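Local coordinates for kelch-like protein 7 (Homo sapiens, PDB 3II7) that serves as a substrate-specific adapter of a cullin-3 E3 ubiquitin ligase, the chain here being its six-repeat kelch domain, at residues 165-170 / 190-195; 207-212 / 237-242; 216-221 / 229-234. All coordinates share one frame; numbering follows the deposited sequence.

Contact 1 (165-170 / 190-195); sequences GRVLNS and ARKNHG. With EDO (1,2-ethanediol), chain L.
Val167 packs against the backbone of Ala190, Arg191 and Lys192. Its CG1 does most of the touching. This methyl lies anti to the backbone N (chi1 -178°), which sets Val167 CG1 3.4 Å from Arg191 C. The same methyl is 3.6 Å from Lys192 N, so it covers the peptide between those two residues. Val167 CG1 also reaches Ala190 CB at 4.1 Å. An alanine in place of Val167 would probably lose the methyl contacts with this peptide and with Lys192 CB and CD, opening a gap there.

One backbone bond ties the segments at this tight end. Arg191 N donates a hydrogen bond to Leu168 O over 3.2 Å, with an N-H...O angle of 159°. The donor sits above the carbonyl plane, 37° out of it. Ala190 CA approaches the same oxygen, Leu168 O, at 3.4 Å in a CA-H...O contact, so this oxygen meets two successive residues.

The other side of Val167 is looser. Val167 CG2 comes no nearer than 4.1 Å to Lys192 CD, and the two side chains cross at about a right angle. A 1,2-ethanediol, probably from the crystallisation liquor, lies beyond the valine. Its O1 accepts a nearly straight bond from Val167 N (2.9 Å).

Both segments belong to the fourth kelch repeat of the beta-propeller. Residues 165-170 include strand 166-167, which pairs with strand 158-159. Residues 190-195 run from the loop after strand 180-184 into strand 195-199. The guanidinium of Arg191 leaves the contact for the fifth repeat, where it forms a salt bridge with Glu219 and bonds to Asn217 and Gly207 O. Val167 also touches Asn210 of strand 209-210.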
# COMPACT_ATOMS: atom_id res chain seq x y z
N GLY A 165 8.27 20.98 -5.17
CA GLY A 165 7.17 20.26 -4.53
C GLY A 165 7.45 19.96 -3.08
O GLY A 165 8.45 20.47 -2.50
N ARG A 166 6.59 19.13 -2.47
CA ARG A 166 6.80 18.79 -1.08
C ARG A 166 6.10 17.50 -0.73
O ARG A 166 5.11 17.11 -1.36
CB ARG A 166 6.35 19.91 -0.13
CG ARG A 166 4.91 20.13 -0.05
CD ARG A 166 4.60 21.45 0.67
NE ARG A 166 3.18 21.76 0.54
CZ ARG A 166 2.24 21.39 1.40
NH1 ARG A 166 2.55 20.71 2.51
NH2 ARG A 166 0.97 21.71 1.16
N VAL A 167 6.65 16.85 0.28
CA VAL A 167 6.10 15.66 0.87
C VAL A 167 5.18 16.08 2.02
O VAL A 167 5.49 17.02 2.79
CB VAL A 167 7.21 14.70 1.34
CG1 VAL A 167 6.63 13.38 1.92
CG2 VAL A 167 8.14 14.38 0.18
N LEU A 168 4.05 15.38 2.13
CA LEU A 168 2.96 15.79 3.01
C LEU A 168 2.93 15.05 4.35
O LEU A 168 3.28 13.87 4.39
CB LEU A 168 1.65 15.52 2.32
CG LEU A 168 1.42 16.18 0.97
CD1 LEU A 168 0.24 15.48 0.20
CD2 LEU A 168 1.12 17.65 1.18
N ASN A 169 2.51 15.74 5.43
CA ASN A 169 2.18 15.00 6.64
C ASN A 169 0.67 14.84 6.82
O ASN A 169 0.21 14.10 7.71
CB ASN A 169 2.87 15.57 7.87
CG ASN A 169 2.41 16.95 8.21
OD1 ASN A 169 1.71 17.61 7.43
ND2 ASN A 169 2.80 17.42 9.39
N SER A 170 -0.11 15.46 5.94
CA SER A 170 -1.54 15.49 6.15
C SER A 170 -2.21 14.13 6.01
O SER A 170 -1.75 13.23 5.27
CB SER A 170 -2.17 16.50 5.23
OG SER A 170 -2.10 16.07 3.92
N ALA A 190 6.44 14.13 7.77
CA ALA A 190 6.01 14.06 6.38
C ALA A 190 6.56 12.73 5.82
O ALA A 190 7.69 12.36 6.13
CB ALA A 190 6.54 15.25 5.58
N ARG A 191 5.77 12.01 5.03
CA ARG A 191 6.17 10.68 4.51
C ARG A 191 5.53 10.44 3.17
O ARG A 191 4.35 10.75 2.99
CB ARG A 191 5.70 9.50 5.40
CG ARG A 191 6.04 9.57 6.84
CD ARG A 191 5.44 8.41 7.61
NE ARG A 191 5.70 8.61 9.03
CZ ARG A 191 6.77 8.18 9.68
NH1 ARG A 191 7.70 7.44 9.09
NH2 ARG A 191 6.91 8.47 10.95
N LYS A 192 6.32 9.86 2.27
CA LYS A 192 5.80 9.18 1.08
C LYS A 192 6.51 7.83 0.99
O LYS A 192 7.56 7.62 1.55
CB LYS A 192 6.01 9.97 -0.19
CG LYS A 192 7.49 10.15 -0.65
CD LYS A 192 7.55 10.91 -1.95
CE LYS A 192 8.95 11.05 -2.48
NZ LYS A 192 8.97 11.50 -3.93
N ASN A 193 5.91 6.92 0.23
CA ASN A 193 6.43 5.56 0.08
C ASN A 193 6.59 4.79 1.39
O ASN A 193 7.37 3.83 1.46
CB ASN A 193 7.78 5.56 -0.70
CG ASN A 193 7.67 6.15 -2.08
OD1 ASN A 193 8.39 7.09 -2.42
ND2 ASN A 193 6.74 5.63 -2.88
N HIS A 194 5.79 5.18 2.38
CA HIS A 194 5.73 4.57 3.68
C HIS A 194 4.75 3.40 3.66
O HIS A 194 3.86 3.33 2.82
CB HIS A 194 5.27 5.58 4.75
CG HIS A 194 4.00 6.32 4.41
ND1 HIS A 194 3.92 7.18 3.36
CD2 HIS A 194 2.80 6.38 5.04
CE1 HIS A 194 2.71 7.70 3.30
NE2 HIS A 194 2.01 7.25 4.32
N GLY A 195 4.90 2.51 4.61
CA GLY A 195 3.90 1.50 4.88
C GLY A 195 2.77 2.13 5.65
O GLY A 195 2.97 3.11 6.38
C1 EDO L . 8.97 18.52 2.58
O1 EDO L . 9.16 17.83 1.32
C2 EDO L . 8.88 17.54 3.75
O2 EDO L . 10.08 16.76 3.88

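Contact 2 (207-212 / 237-242); sequences GGQNGL and KGVTVK. With EDO (1,2-ethanediol), chain L; EDO (1,2-ethanediol), chain J; EDO (1,2-ethanediol), chain I.
Gln209 CG stands between its own backbone N and carbonyl carbon (chi1 63°), and the chain is extended from there to CD (chi2 179°). This lays the side chain across Val239. Gln209 CB and CG each come 3.4 Å from Val239 O. Farther out, Gln209 OE1 is 3.8 Å from Val239 CB. The two side chains cross obliquely. Gln209 NE2 is also 3.4 Å from Val239 O, but the angle is too poor for a bond. Its hydrogen bond goes to Asn193 OD1. Gln209 NE2 is also 4.0 Å from Thr240 CG2.

The backbone of Gly208 fits close to the same loop. Gly208 CA makes a CA-H...O contact with Val239 O at 3.6 Å. At its backbone angles a CB would be jammed against the carbonyl O of Gly207, so the position calls for glycine.

Asn210 OD1 accepts from Leu212 N, an Asx turn, and Asn210 ND2 bonds to Ala190 O. Gly211 N beside it bonds to a 1,2-ethanediol.

Residues 207-212 follow strand 202-206 of the fifth kelch repeat, and 237-242 is the loop leading into strand 242-246 of the next sheet. The contact therefore joins adjacent blades of the propeller.

Its chemistry is packing by shape. Gly208 O even faces Gly238 O at 3.2 Å, acceptor against acceptor, which is likely to be mildly unfavourable. The two segments share no direct polar bond. Several of their polar groups are bonded to third parties instead: Gln209 NE2 to Asn193, Thr240 OG1 to the backbone N of Phe256, and the backbone of Val239 to Phe256 as well. Between the segments themselves, van der Waals contact and the weak CA-H...O approach are what remains.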
# COMPACT_ATOMS: atom_id res chain seq x y z
N GLY A 207 8.15 4.12 8.18
CA GLY A 207 9.24 4.54 7.34
C GLY A 207 8.81 5.43 6.20
O GLY A 207 8.01 6.35 6.38
N GLY A 208 9.37 5.12 5.03
CA GLY A 208 9.21 5.92 3.83
C GLY A 208 10.34 6.94 3.72
O GLY A 208 11.46 6.69 4.14
N GLN A 209 10.02 8.07 3.11
CA GLN A 209 10.98 9.15 2.87
C GLN A 209 10.29 10.49 2.79
O GLN A 209 9.10 10.59 2.60
CB GLN A 209 11.75 8.91 1.56
CG GLN A 209 10.89 8.93 0.35
CD GLN A 209 11.65 8.72 -0.92
OE1 GLN A 209 12.73 9.32 -1.15
NE2 GLN A 209 11.12 7.84 -1.77
N ASN A 210 11.08 11.54 2.95
CA ASN A 210 10.56 12.88 2.68
C ASN A 210 11.59 13.72 2.00
O ASN A 210 12.55 13.20 1.45
CB ASN A 210 9.98 13.51 3.93
CG ASN A 210 10.95 13.64 5.04
OD1 ASN A 210 12.15 13.87 4.83
ND2 ASN A 210 10.45 13.50 6.27
N GLY A 211 11.39 15.04 1.96
CA GLY A 211 12.28 15.92 1.25
C GLY A 211 13.69 15.94 1.79
O GLY A 211 14.62 16.33 1.09
N LEU A 212 13.86 15.50 3.03
CA LEU A 212 15.15 15.53 3.68
C LEU A 212 15.85 14.15 3.73
O LEU A 212 16.94 14.03 4.23
CB LEU A 212 14.99 16.18 5.06
CG LEU A 212 14.90 17.75 4.94
CD1 LEU A 212 14.16 18.22 3.72
CD2 LEU A 212 14.31 18.42 6.15
N LYS A 237 17.23 1.96 7.90
CA LYS A 237 16.83 3.30 7.40
C LYS A 237 16.99 3.35 5.90
O LYS A 237 18.11 3.35 5.40
CB LYS A 237 17.69 4.37 8.04
CG LYS A 237 17.27 5.77 7.75
CD LYS A 237 17.83 6.77 8.75
CE LYS A 237 17.31 8.14 8.49
NZ LYS A 237 17.93 9.14 9.47
N GLY A 238 15.86 3.37 5.19
CA GLY A 238 15.85 3.46 3.74
C GLY A 238 14.80 4.47 3.29
O GLY A 238 14.35 5.29 4.09
N VAL A 239 14.40 4.38 2.03
CA VAL A 239 13.49 5.39 1.45
C VAL A 239 12.12 4.84 1.03
O VAL A 239 11.17 5.61 0.86
CB VAL A 239 14.16 6.14 0.27
CG1 VAL A 239 15.36 6.99 0.78
CG2 VAL A 239 14.59 5.17 -0.88
N THR A 240 12.01 3.52 0.84
CA THR A 240 10.70 2.91 0.58
C THR A 240 10.55 1.64 1.42
O THR A 240 11.54 0.97 1.76
CB THR A 240 10.46 2.61 -0.92
OG1 THR A 240 11.20 1.44 -1.29
CG2 THR A 240 10.87 3.81 -1.80
N VAL A 241 9.31 1.34 1.78
CA VAL A 241 9.05 0.08 2.45
C VAL A 241 7.82 -0.58 1.92
O VAL A 241 6.88 0.05 1.47
CB VAL A 241 8.92 0.19 3.97
CG1 VAL A 241 10.29 0.42 4.64
CG2 VAL A 241 7.93 1.25 4.32
N LYS A 242 7.89 -1.90 1.90
CA LYS A 242 6.75 -2.73 1.49
C LYS A 242 6.39 -3.54 2.71
O LYS A 242 7.17 -4.40 3.15
CB LYS A 242 7.11 -3.62 0.32
CG LYS A 242 7.51 -2.85 -0.93
CD LYS A 242 6.35 -2.06 -1.49
CE LYS A 242 6.79 -1.18 -2.64
NZ LYS A 242 7.55 0.06 -2.22
C1 EDO L . 8.97 18.52 2.58
O1 EDO L . 9.16 17.83 1.32
C2 EDO L . 8.88 17.54 3.75
O2 EDO L . 10.08 16.76 3.88
C1 EDO J . 20.79 0.47 7.15
O1 EDO J . 20.06 1.26 8.08
C2 EDO J . 20.47 0.93 5.76
O2 EDO J . 20.78 2.32 5.61
C1 EDO I . 11.68 1.39 -5.80
O1 EDO I . 12.47 0.20 -5.87
C2 EDO I . 11.29 1.66 -4.36
O2 EDO I . 10.38 0.65 -3.83

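Contact 3 (216-221 / 229-234); sequences DNVEYY and KMVSPM
Tyr220 and Lys229 exchange two backbone hydrogen bonds, as an antiparallel hydrogen-bonded pair does. Tyr220 N to Lys229 O is 2.8 Å, and Lys229 N to Tyr220 O is 2.9 Å. Next along, Val231 N bonds to Val218 O at 3.0 Å, nearly straight (173°). Water 1 continues the pairing, accepting from Val218 N and donating to Val231 O. At the far end Met234 N bonds to Asp216 O.

The Tyr220-Lys229 bonds belong to the hairpin of strands 218-222 and 227-230; the Met234 bond continues past its strands. The hairpin is the outer pair of the four-stranded propeller blade 195-199, 202-206, 218-222, 227-230, whose first strand comes from the fourth kelch repeat. Glu219 faces Met230 as the non-hydrogen-bonded pair.

The apolar contacts centre on Val218 and Met230. Val218 CG1 meets Val231 CG2 at 3.5 Å, tighter than usual. Val218 CG2 touches Met234 CG, and the two side chains cross at about a right angle. Met230 folds back at chi2 and chi3 (-57° and -50°), and Met230 CE comes 3.1 Å from Val218 O.

The aromatic contacts centre on Tyr220. Lys229 CB lies over one ring face in a CH-pi contact, 4.2 Å from the Tyr220 centroid. Val231 CG1 meets the ring edge in its plane, 3.5 Å from Tyr220 CD2.

Lys229 NZ forms a salt bridge with Asp222 of the same hairpin. The buried Glu219 carboxylate accepts from the backbone N of Ile188 and Glu189.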
# COMPACT_ATOMS: atom_id res chain seq x y z
N ASP A 216 13.74 5.91 9.22
CA ASP A 216 13.65 4.67 9.97
C ASP A 216 12.50 4.71 10.95
O ASP A 216 12.15 3.67 11.49
CB ASP A 216 14.97 4.31 10.69
CG ASP A 216 15.40 5.32 11.75
OD1 ASP A 216 14.92 6.46 11.76
OD2 ASP A 216 16.23 4.96 12.58
N ASN A 217 11.90 5.87 11.15
CA ASN A 217 10.96 6.00 12.24
C ASN A 217 9.53 5.58 11.87
O ASN A 217 9.16 5.36 10.68
CB ASN A 217 11.06 7.36 12.95
CG ASN A 217 10.66 8.54 12.10
OD1 ASN A 217 9.82 8.45 11.22
ND2 ASN A 217 11.25 9.70 12.41
N VAL A 218 8.74 5.42 12.91
CA VAL A 218 7.46 4.76 12.85
C VAL A 218 6.52 5.47 13.79
O VAL A 218 6.88 5.80 14.91
CB VAL A 218 7.58 3.26 13.26
CG1 VAL A 218 6.19 2.54 13.21
CG2 VAL A 218 8.61 2.54 12.35
N GLU A 219 5.31 5.71 13.34
CA GLU A 219 4.32 6.35 14.18
C GLU A 219 2.97 5.71 13.95
O GLU A 219 2.76 5.04 12.93
CB GLU A 219 4.25 7.86 13.91
CG GLU A 219 3.89 8.26 12.45
CD GLU A 219 3.94 9.75 12.27
OE1 GLU A 219 3.08 10.44 12.87
OE2 GLU A 219 4.85 10.26 11.56
N TYR A 220 2.04 5.92 14.87
CA TYR A 220 0.68 5.43 14.65
C TYR A 220 -0.36 6.50 14.92
O TYR A 220 -0.14 7.43 15.71
CB TYR A 220 0.35 4.18 15.48
CG TYR A 220 0.19 4.43 16.94
CD1 TYR A 220 -1.03 4.78 17.48
CD2 TYR A 220 1.25 4.28 17.79
CE1 TYR A 220 -1.17 5.01 18.83
CE2 TYR A 220 1.12 4.51 19.15
CZ TYR A 220 -0.09 4.85 19.66
OH TYR A 220 -0.22 5.06 21.01
N TYR A 221 -1.49 6.33 14.25
CA TYR A 221 -2.65 7.17 14.42
C TYR A 221 -3.60 6.50 15.37
O TYR A 221 -4.08 5.39 15.11
CB TYR A 221 -3.34 7.39 13.08
CG TYR A 221 -4.56 8.30 13.18
CD1 TYR A 221 -4.41 9.63 13.56
CD2 TYR A 221 -5.84 7.81 12.91
CE1 TYR A 221 -5.50 10.45 13.67
CE2 TYR A 221 -6.95 8.64 13.00
CZ TYR A 221 -6.79 9.94 13.40
OH TYR A 221 -7.89 10.75 13.49
N LYS A 229 1.35 9.31 17.33
CA LYS A 229 2.35 9.07 18.35
C LYS A 229 3.48 8.23 17.77
O LYS A 229 3.21 7.22 17.07
CB LYS A 229 1.69 8.31 19.52
CG LYS A 229 0.69 9.14 20.32
CD LYS A 229 0.33 8.47 21.66
CE LYS A 229 -1.09 8.78 22.09
NZ LYS A 229 -2.10 8.07 21.23
N MET A 230 4.72 8.64 18.04
CA MET A 230 5.91 7.84 17.67
C MET A 230 6.02 6.56 18.50
O MET A 230 5.72 6.54 19.69
CB MET A 230 7.22 8.62 17.89
CG MET A 230 7.36 9.95 17.18
SD MET A 230 7.18 9.86 15.39
CE MET A 230 8.22 8.59 14.89
N VAL A 231 6.46 5.50 17.85
CA VAL A 231 6.84 4.26 18.51
C VAL A 231 8.30 3.96 18.18
O VAL A 231 9.03 4.86 17.73
CB VAL A 231 5.86 3.09 18.16
CG1 VAL A 231 4.47 3.42 18.69
CG2 VAL A 231 5.84 2.81 16.68
N SER A 232 8.76 2.75 18.48
CA SER A 232 10.17 2.41 18.26
C SER A 232 10.47 2.39 16.78
O SER A 232 9.64 1.94 15.96
CB SER A 232 10.51 1.04 18.85
OG SER A 232 10.56 1.09 20.28
N PRO A 233 11.69 2.83 16.41
CA PRO A 233 12.06 2.84 15.00
C PRO A 233 12.50 1.51 14.47
O PRO A 233 12.93 0.63 15.26
CB PRO A 233 13.22 3.83 14.95
CG PRO A 233 13.87 3.70 16.31
CD PRO A 233 12.73 3.46 17.25
N MET A 234 12.41 1.35 13.15
CA MET A 234 12.93 0.18 12.48
C MET A 234 14.44 0.13 12.63
O MET A 234 15.08 1.17 12.69
CB MET A 234 12.63 0.22 10.97
CG MET A 234 11.20 0.04 10.58
SD MET A 234 11.06 0.03 8.76
CE MET A 234 11.17 1.76 8.54
O HOH W 1 10.20 5.60 15.46

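Arg191 ties contact 1 to contact 3. Arg191 NH2 is 2.8 Å from Glu219 OE2, in a salt bridge, and 2.9 Å from Asn217 OD1. Contact 1 and contact 2 adjoin, with centres about 9 Å apart. Lys192 N meets Gln209 O at 2.9 Å, a probable hydrogen bond, and one 1,2-ethanediol is held by Val167 N and Gly211 N. Along the chain, contact 3 is nested between the two segments of contact 2, and Gly207 N is 3.0 Å from Asn217 O. Together the three link the fourth, fifth and sixth blades of the propeller. The bound diols probably come from the crystallisation liquor and define no known substrate site.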